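Local coordinates for protein cytokinin riboside 5'-monophosphate phosphoribohydrolase (Corynebacterium glutamicum, PDB 5WQ3) that belongs to the LOG-like proteins of the SLOG clan, with a Rossmann-like fold in which helices flank a parallel sheet, and is found here as an assembly of six chains, at residues D177-V182 and F194-I199; I199-W204 and M229-D234. All blocks are in the same frame, centred on the assembly; numbering follows the deposited sequence. Where two conformers were deposited one is given.

Interaction 1: D177-V182 and F194-I199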
loop_
_atom_site.group_PDB
_atom_site.type_symbol
_atom_site.label_atom_id
_atom_site.label_comp_id
_atom_site.label_asym_id
_atom_site.label_seq_id
_atom_site.Cartn_x
_atom_site.Cartn_y
_atom_site.Cartn_z
ATOM N N ASP C 177 -37.019 -39.222 -30.784
ATOM C CA ASP C 177 -37.412 -40.138 -29.676
ATOM C C ASP C 177 -38.946 -40.368 -29.627
ATOM O O ASP C 177 -39.439 -41.517 -29.582
ATOM C CB ASP C 177 -36.859 -39.548 -28.346
ATOM C CG ASP C 177 -37.203 -40.445 -27.082
ATOM O OD1 ASP C 177 -37.559 -41.636 -27.209
ATOM O OD2 ASP C 177 -37.129 -39.886 -25.984
ATOM N N GLU C 178 -39.726 -39.285 -29.610
ATOM C CA GLU C 178 -41.250 -39.381 -29.589
ATOM C C GLU C 178 -41.765 -39.971 -30.844
ATOM O O GLU C 178 -42.677 -40.771 -30.834
ATOM C CB GLU C 178 -41.866 -37.995 -29.466
ATOM C CG GLU C 178 -41.657 -37.421 -28.111
ATOM C CD GLU C 178 -42.589 -38.053 -27.086
ATOM O OE1 GLU C 178 -43.439 -38.926 -27.409
ATOM O OE2 GLU C 178 -42.491 -37.628 -25.949
ATOM N N LEU C 179 -41.133 -39.650 -31.974
ATOM C CA LEU C 179 -41.598 -40.245 -33.213
ATOM C C LEU C 179 -41.528 -41.718 -33.248
ATOM O O LEU C 179 -42.497 -42.384 -33.644
ATOM C CB LEU C 179 -40.792 -39.664 -34.421
ATOM C CG LEU C 179 -41.186 -40.262 -35.755
ATOM C CD1 LEU C 179 -42.644 -40.051 -36.124
ATOM C CD2 LEU C 179 -40.286 -39.729 -36.891
ATOM N N PHE C 180 -40.359 -42.293 -32.879
ATOM C CA PHE C 180 -40.208 -43.723 -32.936
ATOM C C PHE C 180 -40.980 -44.430 -31.822
ATOM O O PHE C 180 -41.481 -45.498 -32.042
ATOM C CB PHE C 180 -38.786 -44.160 -33.055
ATOM C CG PHE C 180 -38.202 -43.837 -34.405
ATOM C CD1 PHE C 180 -38.654 -44.490 -35.507
ATOM C CD2 PHE C 180 -37.250 -42.877 -34.546
ATOM C CE1 PHE C 180 -38.200 -44.202 -36.770
ATOM C CE2 PHE C 180 -36.739 -42.565 -35.836
ATOM C CZ PHE C 180 -37.233 -43.245 -36.923
ATOM N N GLU C 181 -41.215 -43.747 -30.729
ATOM C CA GLU C 181 -42.127 -44.304 -29.727
ATOM C C GLU C 181 -43.558 -44.396 -30.218
ATOM O O GLU C 181 -44.178 -45.424 -30.075
ATOM C CB GLU C 181 -42.039 -43.413 -28.558
ATOM C CG GLU C 181 -42.691 -43.832 -27.295
ATOM C CD GLU C 181 -42.281 -42.802 -26.256
ATOM O OE1 GLU C 181 -41.049 -42.468 -26.204
ATOM O OE2 GLU C 181 -43.191 -42.271 -25.586
ATOM N N VAL C 182 -44.089 -43.346 -30.843
ATOM C CA VAL C 182 -45.466 -43.448 -31.311
ATOM C C VAL C 182 -45.548 -44.494 -32.423
ATOM O O VAL C 182 -46.491 -45.250 -32.510
ATOM C CB VAL C 182 -46.111 -42.108 -31.704
ATOM C CG1 VAL C 182 -45.282 -41.329 -32.732
ATOM C CG2 VAL C 182 -47.509 -42.341 -32.248
ATOM N N PHE C 194 -54.425 -43.265 -34.665
ATOM C CA PHE C 194 -53.509 -42.291 -34.061
ATOM C C PHE C 194 -52.626 -41.821 -35.196
ATOM O O PHE C 194 -51.598 -42.384 -35.397
ATOM C CB PHE C 194 -52.696 -42.940 -32.957
ATOM C CG PHE C 194 -52.077 -41.974 -31.987
ATOM C CD1 PHE C 194 -51.009 -41.169 -32.362
ATOM C CD2 PHE C 194 -52.553 -41.882 -30.681
ATOM C CE1 PHE C 194 -50.458 -40.243 -31.493
ATOM C CE2 PHE C 194 -51.991 -40.968 -29.784
ATOM C CZ PHE C 194 -50.927 -40.143 -30.191
ATOM N N PRO C 195 -53.063 -40.828 -35.953
ATOM C CA PRO C 195 -52.286 -40.403 -37.138
ATOM C C PRO C 195 -50.971 -39.697 -36.780
ATOM O O PRO C 195 -50.818 -39.077 -35.717
ATOM C CB PRO C 195 -53.263 -39.484 -37.881
ATOM C CG PRO C 195 -54.206 -39.025 -36.835
ATOM C CD PRO C 195 -54.371 -40.198 -35.928
ATOM N N ILE C 196 -50.002 -39.790 -37.691
ATOM C CA ILE C 196 -48.686 -39.354 -37.412
ATOM C C ILE C 196 -48.305 -38.576 -38.636
ATOM O O ILE C 196 -48.383 -39.117 -39.765
ATOM C CB ILE C 196 -47.704 -40.529 -37.226
ATOM C CG1 ILE C 196 -48.102 -41.412 -36.018
ATOM C CG2 ILE C 196 -46.281 -39.960 -37.097
ATOM C CD1 ILE C 196 -47.335 -42.703 -35.964
ATOM N N VAL C 197 -47.935 -37.329 -38.428
ATOM C CA VAL C 197 -47.605 -36.471 -39.576
ATOM C C VAL C 197 -46.247 -35.846 -39.409
ATOM O O VAL C 197 -45.908 -35.400 -38.283
ATOM C CB VAL C 197 -48.598 -35.312 -39.736
ATOM C CG1 VAL C 197 -48.270 -34.524 -41.015
ATOM C CG2 VAL C 197 -50.007 -35.842 -39.778
ATOM N N LEU C 198 -45.438 -35.855 -40.501
ATOM C CA LEU C 198 -44.145 -35.160 -40.473
ATOM C C LEU C 198 -44.251 -33.940 -41.395
ATOM O O LEU C 198 -44.668 -34.087 -42.528
ATOM C CB LEU C 198 -42.929 -36.088 -40.882
ATOM C CG LEU C 198 -42.850 -37.554 -40.301
ATOM C CD1 LEU C 198 -41.651 -38.300 -40.804
ATOM C CD2 LEU C 198 -42.818 -37.611 -38.782
ATOM N N ILE C 199 -43.840 -32.778 -40.923
ATOM C CA ILE C 199 -43.854 -31.543 -41.683
ATOM C C ILE C 199 -42.464 -31.148 -42.123
ATOM O O ILE C 199 -41.625 -30.968 -41.315
ATOM C CB ILE C 199 -44.400 -30.390 -40.855
ATOM C CG1 ILE C 199 -45.751 -30.735 -40.252
ATOM C CG2 ILE C 199 -44.397 -29.105 -41.646
ATOM C CD1 ILE C 199 -46.915 -30.748 -41.176
#
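Leu179 and Val182, one helical turn apart, present their methyl groups to one face of the strand 196-199. Helix and strand run nearly antiparallel, at 150° between their directions, with axes about 10.4 Å apart at closest approach. The contact is wholly apolar, and no hydrogen bond crosses it.

Leu179 starts off along the flank of the helix and then turns its end to the strand. Its CG is anti to the backbone N (chi1 178°), and the second torsion then brings both methyls within reach of Leu198 CD2. CD1 sits between two strand residues. It lies 3.6 Å from Leu198 CD2 and 3.8 Å from Ile196 CG2. The two leucines cross at about a right angle, and Leu198 CD2 touches both methyls of Leu179. Leu179 and Ile196 cross obliquely.

The CB of Val182 is directed toward the strand. The side chain meets Ile196 tip to tip, with Val182 CG2 3.7 Å from Ile196 CD1. CG1 holds the crowded position between N and carbonyl carbon (chi1 54°), so CG2 is anti to N and does most of the touching. The same CG2 approaches the Phe194 ring obliquely and lies 3.7 Å from Phe194 CD1. Ile196 thus divides its branches: CG2 serves Leu179, and CD1 serves Val182.

All five touching residues are buried. Phe166 of the neighbouring strand adds an edge-to-face ring contact to Phe194 and also touches Val182. Away from this apolar side, Asp177 and Glu181 both form salt bridges to Lys156 of helix 152-162. Pro195 and Val197 turn the other way, toward helix 235-246, so the strand is covered on both faces. The helix connects strand 166-168 to the adjacent parallel strand 196-199, the beta-alpha-beta crossover from which Rossmann-like folds are built.

Interaction 2: I199-W204 and M229-D234. With PGE (triethylene glycol), chain M.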
loop_
_atom_site.group_PDB
_atom_site.type_symbol
_atom_site.label_atom_id
_atom_site.label_comp_id
_atom_site.label_asym_id
_atom_site.label_seq_id
_atom_site.Cartn_x
_atom_site.Cartn_y
_atom_site.Cartn_z
ATOM N N ILE C 199 -43.840 -32.778 -40.923
ATOM C CA ILE C 199 -43.854 -31.543 -41.683
ATOM C C ILE C 199 -42.464 -31.148 -42.123
ATOM O O ILE C 199 -41.625 -30.968 -41.315
ATOM C CB ILE C 199 -44.400 -30.390 -40.855
ATOM C CG1 ILE C 199 -45.751 -30.735 -40.252
ATOM C CG2 ILE C 199 -44.397 -29.105 -41.646
ATOM C CD1 ILE C 199 -46.915 -30.748 -41.176
ATOM N N GLY C 200 -42.269 -30.963 -43.420
ATOM C CA GLY C 200 -40.990 -30.610 -43.955
ATOM C C GLY C 200 -40.512 -31.766 -44.796
ATOM O O GLY C 200 -39.920 -32.707 -44.311
ATOM N N THR C 201 -40.789 -31.692 -46.084
ATOM C CA THR C 201 -40.574 -32.838 -46.931
ATOM C C THR C 201 -39.090 -32.995 -47.154
ATOM O O THR C 201 -38.591 -34.069 -47.210
ATOM C CB THR C 201 -41.244 -32.706 -48.301
ATOM O OG1 THR C 201 -40.995 -31.406 -48.825
ATOM C CG2 THR C 201 -42.694 -32.999 -48.229
ATOM N N GLU C 202 -38.416 -31.881 -47.326
ATOM C CA GLU C 202 -37.000 -31.892 -47.588
ATOM C C GLU C 202 -36.246 -32.296 -46.340
ATOM O O GLU C 202 -35.321 -33.036 -46.412
ATOM C CB GLU C 202 -36.538 -30.532 -48.059
ATOM C CG GLU C 202 -36.486 -30.406 -49.556
ATOM C CD GLU C 202 -36.225 -28.993 -50.024
ATOM O OE1 GLU C 202 -35.272 -28.364 -49.552
ATOM O OE2 GLU C 202 -36.978 -28.511 -50.875
ATOM N N PHE C 203 -36.680 -31.804 -45.204
ATOM C CA PHE C 203 -36.036 -32.156 -43.957
ATOM C C PHE C 203 -36.096 -33.648 -43.690
ATOM O O PHE C 203 -35.129 -34.257 -43.422
ATOM C CB PHE C 203 -36.588 -31.353 -42.797
ATOM C CG PHE C 203 -36.008 -31.741 -41.481
ATOM C CD1 PHE C 203 -34.875 -31.153 -41.024
ATOM C CD2 PHE C 203 -36.600 -32.706 -40.714
ATOM C CE1 PHE C 203 -34.342 -31.519 -39.832
ATOM C CE2 PHE C 203 -36.063 -33.062 -39.512
ATOM C CZ PHE C 203 -34.932 -32.482 -39.087
ATOM N N TRP C 204 -37.257 -34.229 -43.843
ATOM C CA TRP C 204 -37.503 -35.604 -43.451
ATOM C C TRP C 204 -37.148 -36.634 -44.485
ATOM O O TRP C 204 -37.094 -37.833 -44.177
ATOM C CB TRP C 204 -38.965 -35.733 -43.048
ATOM C CG TRP C 204 -39.330 -34.988 -41.777
ATOM C CD1 TRP C 204 -40.098 -33.879 -41.672
ATOM C CD2 TRP C 204 -39.035 -35.411 -40.422
ATOM N NE1 TRP C 204 -40.284 -33.542 -40.290
ATOM C CE2 TRP C 204 -39.632 -34.475 -39.532
ATOM C CE3 TRP C 204 -38.312 -36.491 -39.879
ATOM C CZ2 TRP C 204 -39.477 -34.557 -38.128
ATOM C CZ3 TRP C 204 -38.181 -36.578 -38.475
ATOM C CH2 TRP C 204 -38.757 -35.623 -37.629
ATOM N N MET C 229 -47.690 -42.873 -42.171
ATOM C CA MET C 229 -47.376 -41.495 -41.832
ATOM C C MET C 229 -47.593 -40.613 -43.045
ATOM O O MET C 229 -47.186 -40.938 -44.128
ATOM C CB MET C 229 -45.908 -41.297 -41.509
ATOM C CG MET C 229 -45.406 -42.013 -40.316
ATOM S SD MET C 229 -43.796 -41.338 -39.864
ATOM C CE MET C 229 -42.780 -42.505 -40.767
ATOM N N LEU C 230 -48.056 -39.418 -42.842
ATOM C CA LEU C 230 -48.044 -38.444 -43.902
ATOM C C LEU C 230 -46.821 -37.591 -43.727
ATOM O O LEU C 230 -46.514 -37.169 -42.618
ATOM C CB LEU C 230 -49.266 -37.565 -43.800
ATOM C CG LEU C 230 -49.293 -36.356 -44.686
ATOM C CD1 LEU C 230 -49.232 -36.716 -46.174
ATOM C CD2 LEU C 230 -50.523 -35.559 -44.338
ATOM N N VAL C 231 -46.101 -37.359 -44.820
ATOM C CA VAL C 231 -45.043 -36.356 -44.881
ATOM C C VAL C 231 -45.428 -35.226 -45.854
ATOM O O VAL C 231 -45.628 -35.518 -47.015
ATOM C CB VAL C 231 -43.688 -36.984 -45.383
ATOM C CG1 VAL C 231 -42.563 -35.981 -45.284
ATOM C CG2 VAL C 231 -43.321 -38.274 -44.654
ATOM N N THR C 232 -45.507 -33.973 -45.423
ATOM C CA THR C 232 -46.010 -32.929 -46.287
ATOM C C THR C 232 -45.511 -31.592 -45.846
ATOM O O THR C 232 -45.061 -31.435 -44.712
ATOM C CB THR C 232 -47.555 -32.906 -46.286
ATOM O OG1 THR C 232 -47.999 -31.891 -47.181
ATOM C CG2 THR C 232 -48.104 -32.578 -44.797
ATOM N N ASP C 233 -45.590 -30.607 -46.739
ATOM C CA ASP C 233 -45.388 -29.201 -46.381
ATOM C C ASP C 233 -46.677 -28.419 -46.272
ATOM O O ASP C 233 -46.654 -27.210 -45.980
ATOM C CB ASP C 233 -44.512 -28.537 -47.430
ATOM C CG ASP C 233 -43.107 -29.072 -47.396
ATOM O OD1 ASP C 233 -42.570 -29.319 -46.255
ATOM O OD2 ASP C 233 -42.525 -29.280 -48.476
ATOM N N ASP C 234 -47.808 -29.066 -46.592
ATOM C CA ASP C 234 -49.085 -28.350 -46.665
ATOM C C ASP C 234 -49.781 -28.583 -45.327
ATOM O O ASP C 234 -50.182 -29.677 -45.044
ATOM C CB ASP C 234 -49.912 -28.918 -47.790
ATOM C CG ASP C 234 -51.206 -28.162 -48.019
ATOM O OD1 ASP C 234 -51.915 -27.847 -47.066
ATOM O OD2 ASP C 234 -51.545 -27.906 -49.192
HETATM O O4 PGE M . -45.376 -34.823 -49.805
HETATM C C6 PGE M . -46.776 -34.638 -49.625
HETATM C C5 PGE M . -47.452 -35.952 -49.984
HETATM O O3 PGE M . -48.865 -35.769 -49.966
HETATM O O HOH W 1 -39.681 -28.942 -47.379
#
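The Trp204 indole has Phe203 CD2 over one face, 3.5 Å above the plane and offset toward the rim. The carbonyl carbon of Ile199 lies at its edge, in plane. On that edge NE1 makes a weak, bent bond to Ile199 O, with an N-H...O angle of only 124°. The Phe203 ring in turn has Trp204 CG at its own edge. This is the C-terminal end of two parallel strands of a Rossmann-like sheet, where 196-199 passes through Gly200 into helix 201-216.

Ile199 and Thr232 form a parallel bridge and place their side chains on the same face of the sheet, where Leu235 and Ala238 of helix 235-246 touch Ile199. Gly200 N donates to Thr232 O at 3.1 Å. It comes from above the carbonyl plane rather than along a lone pair. Ile199 CA makes a CH...O contact with the same oxygen, which is therefore approached twice.

The Asp233 carboxylate grips the first turn of helix 201-216 with both oxygens. OD1 accepts from Thr201 N, and OD2 lies 2.6 Å from Thr201 OG1, which donates. Both donors sit above the carboxylate plane, about 31° out of it. The Thr201 and Asp233 side chains cross at about a right angle. A water donates to Asp233 OD2 and accepts from Glu202 N. The nearby helix N-terminus would be expected to favour the charged aspartate.

Thr201 CG2 and Trp204 CB pack loosely on Val231 CG1. Triethylene glycol, probably from the crystallisation liquor, makes a weak hydrogen bond to Val231 O and is also hydrogen-bonded to Gln237 NE2. Thr232 OG1 bonds to Gln237 OE1 and closes an ST turn, accepting the Asp234 N-H at 2.9 Å and a nearly straight 172°.

How the interactions relate
The centres of the two interactions lie 12 Å apart. They come in series along the chain: 177-182 with 194-199 closes before 199-204 with 229-234 opens, and Ile199 belongs to both. Interaction 1 seats helix 173-188 on strand 196-199. Interaction 2 joins the end of that strand, and the start of helix 201-216, to strand 230-232, the outermost on this side of the sheet within the chain. Probable hydrogen bonds tie the neighbouring strands, with Leu198 N 2.7 Å from Leu230 O. Trp204 also touches Leu179 and Leu198. The buried helix-sheet packing thus passes, through Leu198 and Trp204, into the more open C-terminal end of the strands.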